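PDB 2YWD: pyridoxal 5'-phosphate synthase subunit PdxT from Thermus thermophilus, which probably hydrolyses glutamine to glutamate and ammonia and passes the ammonia to its partner PdxS for pyridoxal 5'-phosphate synthesis. Local coordinates for residues A[8-13]-A[58-63]; A[64-69]-A[75-80]; A[142-147]-A[156-161]. All coordinates share one frame; numbering follows the deposited sequence.

Overall arrangement
The three contacts follow one another along the chain, each closing before the next opens. Contacts 1 and 2 are neighbours, with centres about 11 Å apart, and share helix 62-71: in contact 1 the junction of helices 50-59 and 62-71 meets the end of strand 5-8 and the loop after it, and in contact 2 the middle of helix 62-71 packs against strand 76-80. The centre of contact 3 is about 19 Å from that of contact 2. Strands 76-80 and 157-163 belong to the same seven-stranded mixed sheet, which therefore links contacts 2 and 3. Contacts 1 and 3, about 25 Å apart between centres, lie on opposite sides of the centre of this class I glutamine amidotransferase fold, whose predicted nucleophile Cys-81 directly follows strand 76-80.

Contact 1 of 3, residues A[8-13]-A[58-63]; sequences LALQGD and REYGIE
Leu-8, at the end of strand 5-8, reaches the start of helix 62-71 through its CD1 methyl, which lies 4.1 Å from CG2 of Ile-62. Its CG, swung opposite the backbone N (chi1 -169°), carries CD1 out to Ile-62, which it meets at a slant. Two residues on, Leu-10 makes the larger share of the contact with both of its methyls. CD2 sits at the edge of the Tyr-60 ring, near its plane, 3.5 Å from Tyr-60 CD2, and the leucine and the tyrosine run alongside in opposing senses. Leu-10 CD1 meets Ile-62 CD1 tip to tip at 4.1 Å. The partners flank Gly-61, which ends helix 50-59 in a Schellman motif and serves as N-cap of helix 62-71; its amide bonds to Arg-58 O, and the sharp break between the helices presents Tyr-60 and Ile-62 to the same loop. An alanine in place of Leu-10 is likely to open a gap between Ile-62 CD1 and the Tyr-60 edge, leaving the ring freer to turn. Further along the loop, Gln-11 OE1 accepts a hydrogen bond from the backbone N of Glu-49, a predicted glutamine-binding residue. Across the helix break, Arg-58 grips Glu-63 side-on, NE to OE1 at 2.7 Å and NH2 to OE2 at 3.3 Å, and Glu-63 OE2 also pairs with Arg-67.

Contact 2 of 3, residues A[64-69]-A[75-80]; sequences DEVRKR and LALFGT
Arg-69 and Leu-75 cross at about a right angle, their CB atoms 3.7 Å apart where the chain returns from helix 62-71 toward strand 76-80. The arginine chain is bent at chi2 and chi3 (-70° and -60°), which folds its guanidinium back so that one face lies over Leu-75 CB, with Arg-69 NH2 4.0 Å from that carbon. Leu-75 CD2 packs against the start of the arginine side chain, 3.9 Å from Arg-69 CB. The polar rim of the guanidinium is held by the surrounding loops: NE bonds to Ser-74 OG and NH1 to Leu-37 O. One turn earlier, Val-66 CG1 stands opposite the backbone N (chi1 169°), which turns it to the strand. This methyl rests against both branches of Leu-77, 3.8 Å from CD1 and 3.9 Å from CD2. No hydrogen bond joins the segments; methyl contacts and the arginine's aliphatic start and flat face do. Helix 62-71 belongs to the beta-alpha-beta connection between the adjacent parallel strands 42-45 and 76-80, the latter leading to the probable nucleophile elbow at Cys-81. The loop residues Leu-37 and Leu-100, and Trp-86 from helix 82-87, also touch Val-66, and helix 180-189 packs against Ala-76 and Phe-78.

Contact 3 of 3, residues A[142-147]-A[156-161]; sequences RRLGEG and DLPVLV
A small apolar seam joins the edge strand of the three-stranded sheet, 140-144, to the bent strand 157-163 of the large mixed sheet. It is built round one methyl group: Leu-144 CD1 touches both Pro-158 and Val-161, which lie on the same side of it. With its CG anti to the carbonyl carbon (chi1 -57°), Leu-144 meets Val-161 tip to tip, CD1 to CG1 at 3.8 Å. Leu-144 and Pro-158 lie alongside each other, pointing opposite ways, and the same CD1 is 4.0 Å from CB and 4.1 Å from CG of the proline ring. No hydrogen bond links the two segments. The chain turns a corner at Leu-160, within a classic beta bulge formed by Val-159 and Leu-160 opposite Ala-152; the two residues that touch Leu-144 therefore lie before and after this corner. Strand 140-144 carries a bulge as well, Arg-142 and Arg-143 both facing Trp-106, with Arg-143 in a cation-pi contact with that indole. Val-150 and Ala-105 also touch Leu-144, while Leu-103 and Ala-168 touch Val-161. Away from the predicted catalytic residues, a single leucine of the small sheet thus packs on a strand bent at a classic bulge.

Contact 1 of 3, residues A[8-13]-A[58-63]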
loop_
_atom_site.group_PDB
_atom_site.type_symbol
_atom_site.label_atom_id
_atom_site.label_comp_id
_atom_site.label_asym_id
_atom_site.label_seq_id
_atom_site.Cartn_x
_atom_site.Cartn_y
_atom_site.Cartn_z
ATOM N N LEU A 8 -1.384 9.573 0.731
ATOM C CA LEU A 8 -0.362 10.316 -0.005
ATOM C C LEU A 8 -1.009 10.803 -1.293
ATOM O O LEU A 8 -1.546 10.003 -2.061
ATOM C CB LEU A 8 0.835 9.417 -0.314
ATOM C CG LEU A 8 2.090 10.119 -0.840
ATOM C CD1 LEU A 8 2.597 11.129 0.187
ATOM C CD2 LEU A 8 3.157 9.078 -1.123
ATOM N N ALA A 9 -0.967 12.113 -1.523
ATOM C CA ALA A 9 -1.602 12.693 -2.705
ATOM C C ALA A 9 -0.653 13.463 -3.619
ATOM O O ALA A 9 -0.963 14.572 -4.053
ATOM C CB ALA A 9 -2.749 13.600 -2.272
ATOM N N LEU A 10 0.496 12.872 -3.914
ATOM C CA LEU A 10 1.467 13.508 -4.790
ATOM C C LEU A 10 1.126 13.227 -6.250
ATOM O O LEU A 10 1.375 14.054 -7.131
ATOM C CB LEU A 10 2.869 12.987 -4.478
ATOM C CG LEU A 10 3.385 13.295 -3.069
ATOM C CD1 LEU A 10 4.758 12.677 -2.887
ATOM C CD2 LEU A 10 3.439 14.803 -2.857
ATOM N N GLN A 11 0.549 12.053 -6.489
ATOM C CA GLN A 11 0.168 11.613 -7.831
ATOM C C GLN A 11 -0.694 10.373 -7.694
ATOM O O GLN A 11 -0.631 9.671 -6.685
ATOM C CB GLN A 11 1.422 11.253 -8.638
ATOM C CG GLN A 11 1.202 10.819 -10.098
ATOM C CD GLN A 11 0.641 9.402 -10.265
ATOM O OE1 GLN A 11 1.039 8.468 -9.564
ATOM N NE2 GLN A 11 -0.271 9.238 -11.220
ATOM N N GLY A 12 -1.515 10.104 -8.698
ATOM C CA GLY A 12 -2.301 8.891 -8.641
ATOM C C GLY A 12 -3.706 8.927 -8.097
ATOM O O GLY A 12 -4.320 9.980 -7.930
ATOM N N ASP A 13 -4.191 7.735 -7.780
ATOM C CA ASP A 13 -5.551 7.542 -7.324
ATOM C C ASP A 13 -5.830 7.557 -5.826
ATOM O O ASP A 13 -6.348 6.590 -5.263
ATOM C CB ASP A 13 -6.069 6.263 -7.977
ATOM C CG ASP A 13 -5.910 6.298 -9.494
ATOM O OD1 ASP A 13 -6.274 7.330 -10.096
ATOM O OD2 ASP A 13 -5.423 5.312 -10.088
ATOM N N ARG A 58 10.445 11.479 -2.517
ATOM C CA ARG A 58 11.846 11.642 -2.156
ATOM C C ARG A 58 12.209 13.124 -2.202
ATOM O O ARG A 58 12.776 13.664 -1.252
ATOM C CB ARG A 58 12.739 10.843 -3.115
ATOM C CG ARG A 58 14.237 11.026 -2.889
ATOM C CD ARG A 58 15.036 9.914 -3.564
ATOM N NE ARG A 58 14.809 8.626 -2.912
ATOM C CZ ARG A 58 15.367 7.484 -3.293
ATOM N NH1 ARG A 58 16.192 7.460 -4.329
ATOM N NH2 ARG A 58 15.112 6.363 -2.628
ATOM N N GLU A 59 11.860 13.780 -3.304
ATOM C CA GLU A 59 12.157 15.198 -3.476
ATOM C C GLU A 59 11.574 16.093 -2.395
ATOM O O GLU A 59 12.221 17.050 -1.973
ATOM C CB GLU A 59 11.658 15.683 -4.837
ATOM C CG GLU A 59 12.571 15.331 -5.991
ATOM C CD GLU A 59 12.019 15.798 -7.322
ATOM O OE1 GLU A 59 11.267 16.799 -7.332
ATOM O OE2 GLU A 59 12.350 15.176 -8.355
ATOM N N TYR A 60 10.360 15.793 -1.946
ATOM C CA TYR A 60 9.717 16.618 -0.925
ATOM C C TYR A 60 10.076 16.248 0.513
ATOM O O TYR A 60 9.525 16.812 1.455
ATOM C CB TYR A 60 8.194 16.583 -1.092
ATOM C CG TYR A 60 7.706 17.000 -2.467
ATOM C CD1 TYR A 60 8.363 17.992 -3.195
ATOM C CD2 TYR A 60 6.569 16.420 -3.027
ATOM C CE1 TYR A 60 7.900 18.395 -4.449
ATOM C CE2 TYR A 60 6.095 16.816 -4.279
ATOM C CZ TYR A 60 6.766 17.803 -4.982
ATOM O OH TYR A 60 6.300 18.198 -6.217
ATOM N N GLY A 61 10.999 15.307 0.679
ATOM C CA GLY A 61 11.403 14.897 2.014
ATOM C C GLY A 61 10.401 14.002 2.732
ATOM O O GLY A 61 10.588 13.664 3.902
ATOM N N ILE A 62 9.339 13.611 2.038
ATOM C CA ILE A 62 8.316 12.760 2.640
ATOM C C ILE A 62 8.842 11.345 2.885
ATOM O O ILE A 62 8.596 10.757 3.936
ATOM C CB ILE A 62 7.043 12.735 1.753
ATOM C CG1 ILE A 62 6.388 14.124 1.784
ATOM C CG2 ILE A 62 6.056 11.679 2.255
ATOM C CD1 ILE A 62 5.257 14.320 0.790
ATOM N N GLU A 63 9.590 10.813 1.926
ATOM C CA GLU A 63 10.159 9.470 2.047
ATOM C C GLU A 63 10.972 9.321 3.339
ATOM O O GLU A 63 10.727 8.426 4.146
ATOM C CB GLU A 63 11.066 9.184 0.844
ATOM C CG GLU A 63 11.731 7.806 0.859
ATOM C CD GLU A 63 12.911 7.725 -0.099
ATOM O OE1 GLU A 63 12.774 8.179 -1.252
ATOM O OE2 GLU A 63 13.972 7.198 0.299
#

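Contact 2 of 3, residues A[64-69]-A[75-80]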
loop_
_atom_site.group_PDB
_atom_site.type_symbol
_atom_site.label_atom_id
_atom_site.label_comp_id
_atom_site.label_asym_id
_atom_site.label_seq_id
_atom_site.Cartn_x
_atom_site.Cartn_y
_atom_site.Cartn_z
ATOM N N ASP A 64 11.936 10.212 3.531
ATOM C CA ASP A 64 12.797 10.167 4.704
ATOM C C ASP A 64 12.052 10.315 6.032
ATOM O O ASP A 64 12.357 9.611 6.996
ATOM C CB ASP A 64 13.886 11.231 4.559
ATOM C CG ASP A 64 14.753 10.996 3.328
ATOM O OD1 ASP A 64 15.267 11.977 2.751
ATOM O OD2 ASP A 64 14.919 9.820 2.938
ATOM N N GLU A 65 11.071 11.214 6.085
ATOM C CA GLU A 65 10.302 11.413 7.312
ATOM C C GLU A 65 9.455 10.176 7.598
ATOM O O GLU A 65 9.332 9.745 8.746
ATOM C CB GLU A 65 9.406 12.646 7.186
ATOM C CG GLU A 65 8.607 13.001 8.442
ATOM C CD GLU A 65 9.480 13.224 9.671
ATOM O OE1 GLU A 65 10.646 13.645 9.516
ATOM O OE2 GLU A 65 8.994 12.992 10.798
ATOM N N VAL A 66 8.873 9.596 6.555
ATOM C CA VAL A 66 8.068 8.401 6.742
ATOM C C VAL A 66 8.955 7.273 7.277
ATOM O O VAL A 66 8.562 6.549 8.195
ATOM C CB VAL A 66 7.400 7.961 5.421
ATOM C CG1 VAL A 66 6.807 6.579 5.577
ATOM C CG2 VAL A 66 6.305 8.954 5.036
ATOM N N ARG A 67 10.152 7.125 6.712
ATOM C CA ARG A 67 11.066 6.079 7.164
ATOM C C ARG A 67 11.336 6.236 8.664
ATOM O O ARG A 67 11.334 5.260 9.422
ATOM C CB ARG A 67 12.390 6.141 6.385
ATOM C CG ARG A 67 13.368 5.030 6.756
ATOM C CD ARG A 67 14.643 5.035 5.898
ATOM N NE ARG A 67 14.379 4.758 4.485
ATOM C CZ ARG A 67 14.328 5.683 3.532
ATOM N NH1 ARG A 67 14.532 6.964 3.826
ATOM N NH2 ARG A 67 14.054 5.330 2.281
ATOM N N LYS A 68 11.561 7.477 9.080
ATOM C CA LYS A 68 11.829 7.790 10.478
ATOM C C LYS A 68 10.618 7.467 11.358
ATOM O O LYS A 68 10.754 6.864 12.426
ATOM C CB LYS A 68 12.187 9.273 10.608
ATOM C CG LYS A 68 12.410 9.743 12.035
ATOM C CD LYS A 68 12.581 11.254 12.090
ATOM C CE LYS A 68 12.699 11.745 13.526
ATOM N NZ LYS A 68 11.519 11.340 14.343
ATOM N N ARG A 69 9.436 7.863 10.899
ATOM C CA ARG A 69 8.202 7.621 11.641
ATOM C C ARG A 69 7.901 6.130 11.819
ATOM O O ARG A 69 7.510 5.698 12.905
ATOM C CB ARG A 69 7.025 8.311 10.936
ATOM C CG ARG A 69 7.060 9.842 10.990
ATOM C CD ARG A 69 6.781 10.358 12.399
ATOM N NE ARG A 69 5.463 9.938 12.863
ATOM C CZ ARG A 69 4.317 10.463 12.440
ATOM N NH1 ARG A 69 4.321 11.444 11.545
ATOM N NH2 ARG A 69 3.163 9.987 12.890
ATOM N N LEU A 75 3.833 5.433 12.988
ATOM C CA LEU A 75 3.075 5.575 11.748
ATOM C C LEU A 75 2.891 4.252 11.015
ATOM O O LEU A 75 3.869 3.585 10.668
ATOM C CB LEU A 75 3.771 6.570 10.814
ATOM C CG LEU A 75 3.043 6.878 9.503
ATOM C CD1 LEU A 75 1.703 7.539 9.816
ATOM C CD2 LEU A 75 3.899 7.787 8.627
ATOM N N ALA A 76 1.635 3.880 10.785
ATOM C CA ALA A 76 1.314 2.646 10.073
ATOM C C ALA A 76 1.156 2.992 8.597
ATOM O O ALA A 76 0.677 4.072 8.259
ATOM C CB ALA A 76 0.025 2.047 10.606
ATOM N N LEU A 77 1.547 2.063 7.732
ATOM C CA LEU A 77 1.480 2.264 6.288
ATOM C C LEU A 77 0.705 1.163 5.582
ATOM O O LEU A 77 0.801 -0.008 5.940
ATOM C CB LEU A 77 2.891 2.292 5.695
ATOM C CG LEU A 77 3.883 3.308 6.249
ATOM C CD1 LEU A 77 5.237 3.095 5.587
ATOM C CD2 LEU A 77 3.367 4.718 5.990
ATOM N N PHE A 78 -0.054 1.555 4.566
ATOM C CA PHE A 78 -0.823 0.621 3.754
ATOM C C PHE A 78 -0.575 1.055 2.312
ATOM O O PHE A 78 -1.003 2.133 1.901
ATOM C CB PHE A 78 -2.323 0.711 4.081
ATOM C CG PHE A 78 -3.186 -0.285 3.325
ATOM C CD1 PHE A 78 -2.618 -1.362 2.648
ATOM C CD2 PHE A 78 -4.576 -0.151 3.318
ATOM C CE1 PHE A 78 -3.419 -2.292 1.978
ATOM C CE2 PHE A 78 -5.386 -1.075 2.654
ATOM C CZ PHE A 78 -4.809 -2.147 1.983
ATOM N N GLY A 79 0.145 0.227 1.563
ATOM C CA GLY A 79 0.429 0.545 0.177
ATOM C C GLY A 79 -0.344 -0.378 -0.741
ATOM O O GLY A 79 -0.347 -1.591 -0.545
ATOM N N THR A 80 -1.002 0.196 -1.740
ATOM C CA THR A 80 -1.787 -0.576 -2.693
ATOM C C THR A 80 -1.252 -0.342 -4.100
ATOM O O THR A 80 -1.175 0.798 -4.550
ATOM C CB THR A 80 -3.278 -0.161 -2.658
ATOM O OG1 THR A 80 -3.406 1.231 -2.996
ATOM C CG2 THR A 80 -3.847 -0.380 -1.272
#

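Contact 3 of 3, residues A[142-147]-A[156-161]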
loop_
_atom_site.group_PDB
_atom_site.type_symbol
_atom_site.label_atom_id
_atom_site.label_comp_id
_atom_site.label_asym_id
_atom_site.label_seq_id
_atom_site.Cartn_x
_atom_site.Cartn_y
_atom_site.Cartn_z
ATOM N N ARG A 142 7.614 -11.284 -5.583
ATOM C CA ARG A 142 8.487 -12.400 -5.943
ATOM C C ARG A 142 9.098 -13.138 -4.753
ATOM O O ARG A 142 9.104 -14.374 -4.721
ATOM C CB ARG A 142 9.592 -11.918 -6.888
ATOM C CG ARG A 142 9.089 -11.488 -8.270
ATOM C CD ARG A 142 8.442 -12.654 -9.017
ATOM N NE ARG A 142 8.193 -12.327 -10.420
ATOM C CZ ARG A 142 7.638 -13.155 -11.299
ATOM N NH1 ARG A 142 7.262 -14.375 -10.926
ATOM N NH2 ARG A 142 7.462 -12.764 -12.557
ATOM N N ARG A 143 9.623 -12.394 -3.787
ATOM C CA ARG A 143 10.210 -13.010 -2.597
ATOM C C ARG A 143 9.832 -12.200 -1.371
ATOM O O ARG A 143 9.654 -10.985 -1.458
ATOM C CB ARG A 143 11.734 -13.080 -2.700
ATOM C CG ARG A 143 12.249 -13.779 -3.944
ATOM C CD ARG A 143 13.664 -14.298 -3.738
ATOM N NE ARG A 143 14.567 -13.275 -3.220
ATOM C CZ ARG A 143 15.848 -13.491 -2.933
ATOM N NH1 ARG A 143 16.376 -14.695 -3.118
ATOM N NH2 ARG A 143 16.601 -12.507 -2.459
ATOM N N LEU A 144 9.716 -12.876 -0.232
ATOM C CA LEU A 144 9.357 -12.217 1.019
ATOM C C LEU A 144 10.330 -12.589 2.131
ATOM O O LEU A 144 10.754 -13.739 2.232
ATOM C CB LEU A 144 7.938 -12.618 1.435
ATOM C CG LEU A 144 6.822 -12.330 0.427
ATOM C CD1 LEU A 144 5.494 -12.840 0.971
ATOM C CD2 LEU A 144 6.749 -10.832 0.152
ATOM N N GLY A 145 10.679 -11.612 2.962
ATOM C CA GLY A 145 11.589 -11.868 4.064
ATOM C C GLY A 145 10.923 -12.737 5.115
ATOM O O GLY A 145 9.700 -12.892 5.117
ATOM N N GLU A 146 11.724 -13.297 6.016
ATOM C CA GLU A 146 11.214 -14.173 7.067
ATOM C C GLU A 146 10.212 -13.507 8.013
ATOM O O GLU A 146 9.302 -14.162 8.522
ATOM C CB GLU A 146 12.388 -14.747 7.870
ATOM C CG GLU A 146 11.987 -15.745 8.941
ATOM C CD GLU A 146 13.185 -16.435 9.569
ATOM O OE1 GLU A 146 13.896 -17.167 8.845
ATOM O OE2 GLU A 146 13.418 -16.240 10.783
ATOM N N GLY A 147 10.374 -12.210 8.249
ATOM C CA GLY A 147 9.462 -11.516 9.144
ATOM C C GLY A 147 8.190 -11.000 8.488
ATOM O O GLY A 147 7.466 -10.193 9.079
ATOM N N ASP A 156 -1.447 -19.764 -4.875
ATOM C CA ASP A 156 -0.413 -19.865 -3.850
ATOM C C ASP A 156 0.412 -18.577 -3.830
ATOM O O ASP A 156 1.297 -18.406 -2.993
ATOM C CB ASP A 156 0.499 -21.065 -4.131
ATOM C CG ASP A 156 -0.262 -22.376 -4.162
ATOM O OD1 ASP A 156 -0.989 -22.664 -3.187
ATOM O OD2 ASP A 156 -0.137 -23.117 -5.157
ATOM N N LEU A 157 0.107 -17.664 -4.751
ATOM C CA LEU A 157 0.842 -16.404 -4.847
ATOM C C LEU A 157 0.380 -15.350 -3.844
ATOM O O LEU A 157 -0.790 -14.980 -3.814
ATOM C CB LEU A 157 0.727 -15.833 -6.267
ATOM C CG LEU A 157 1.451 -14.513 -6.547
ATOM C CD1 LEU A 157 2.970 -14.701 -6.414
ATOM C CD2 LEU A 157 1.094 -14.032 -7.951
ATOM N N PRO A 158 1.303 -14.857 -3.005
ATOM C CA PRO A 158 0.975 -13.836 -2.006
ATOM C C PRO A 158 0.509 -12.553 -2.696
ATOM O O PRO A 158 1.161 -12.091 -3.633
ATOM C CB PRO A 158 2.302 -13.621 -1.281
ATOM C CG PRO A 158 2.979 -14.946 -1.405
ATOM C CD PRO A 158 2.698 -15.310 -2.844
ATOM N N VAL A 159 -0.608 -11.990 -2.238
ATOM C CA VAL A 159 -1.133 -10.747 -2.806
ATOM C C VAL A 159 -1.425 -9.699 -1.732
ATOM O O VAL A 159 -1.663 -8.535 -2.044
ATOM C CB VAL A 159 -2.407 -10.989 -3.648
ATOM C CG1 VAL A 159 -2.058 -11.851 -4.861
ATOM C CG2 VAL A 159 -3.484 -11.650 -2.809
ATOM N N LEU A 160 -1.424 -10.124 -0.473
ATOM C CA LEU A 160 -1.631 -9.215 0.659
ATOM C C LEU A 160 -0.634 -9.661 1.718
ATOM O O LEU A 160 -0.691 -10.796 2.188
ATOM C CB LEU A 160 -3.053 -9.308 1.220
ATOM C CG LEU A 160 -3.307 -8.385 2.428
ATOM C CD1 LEU A 160 -3.154 -6.927 1.994
ATOM C CD2 LEU A 160 -4.703 -8.614 2.998
ATOM N N VAL A 161 0.290 -8.775 2.080
ATOM C CA VAL A 161 1.302 -9.122 3.064
ATOM C C VAL A 161 1.418 -8.072 4.156
ATOM O O VAL A 161 1.082 -6.907 3.951
ATOM C CB VAL A 161 2.683 -9.300 2.403
ATOM C CG1 VAL A 161 2.610 -10.366 1.319
ATOM C CG2 VAL A 161 3.155 -7.976 1.817
#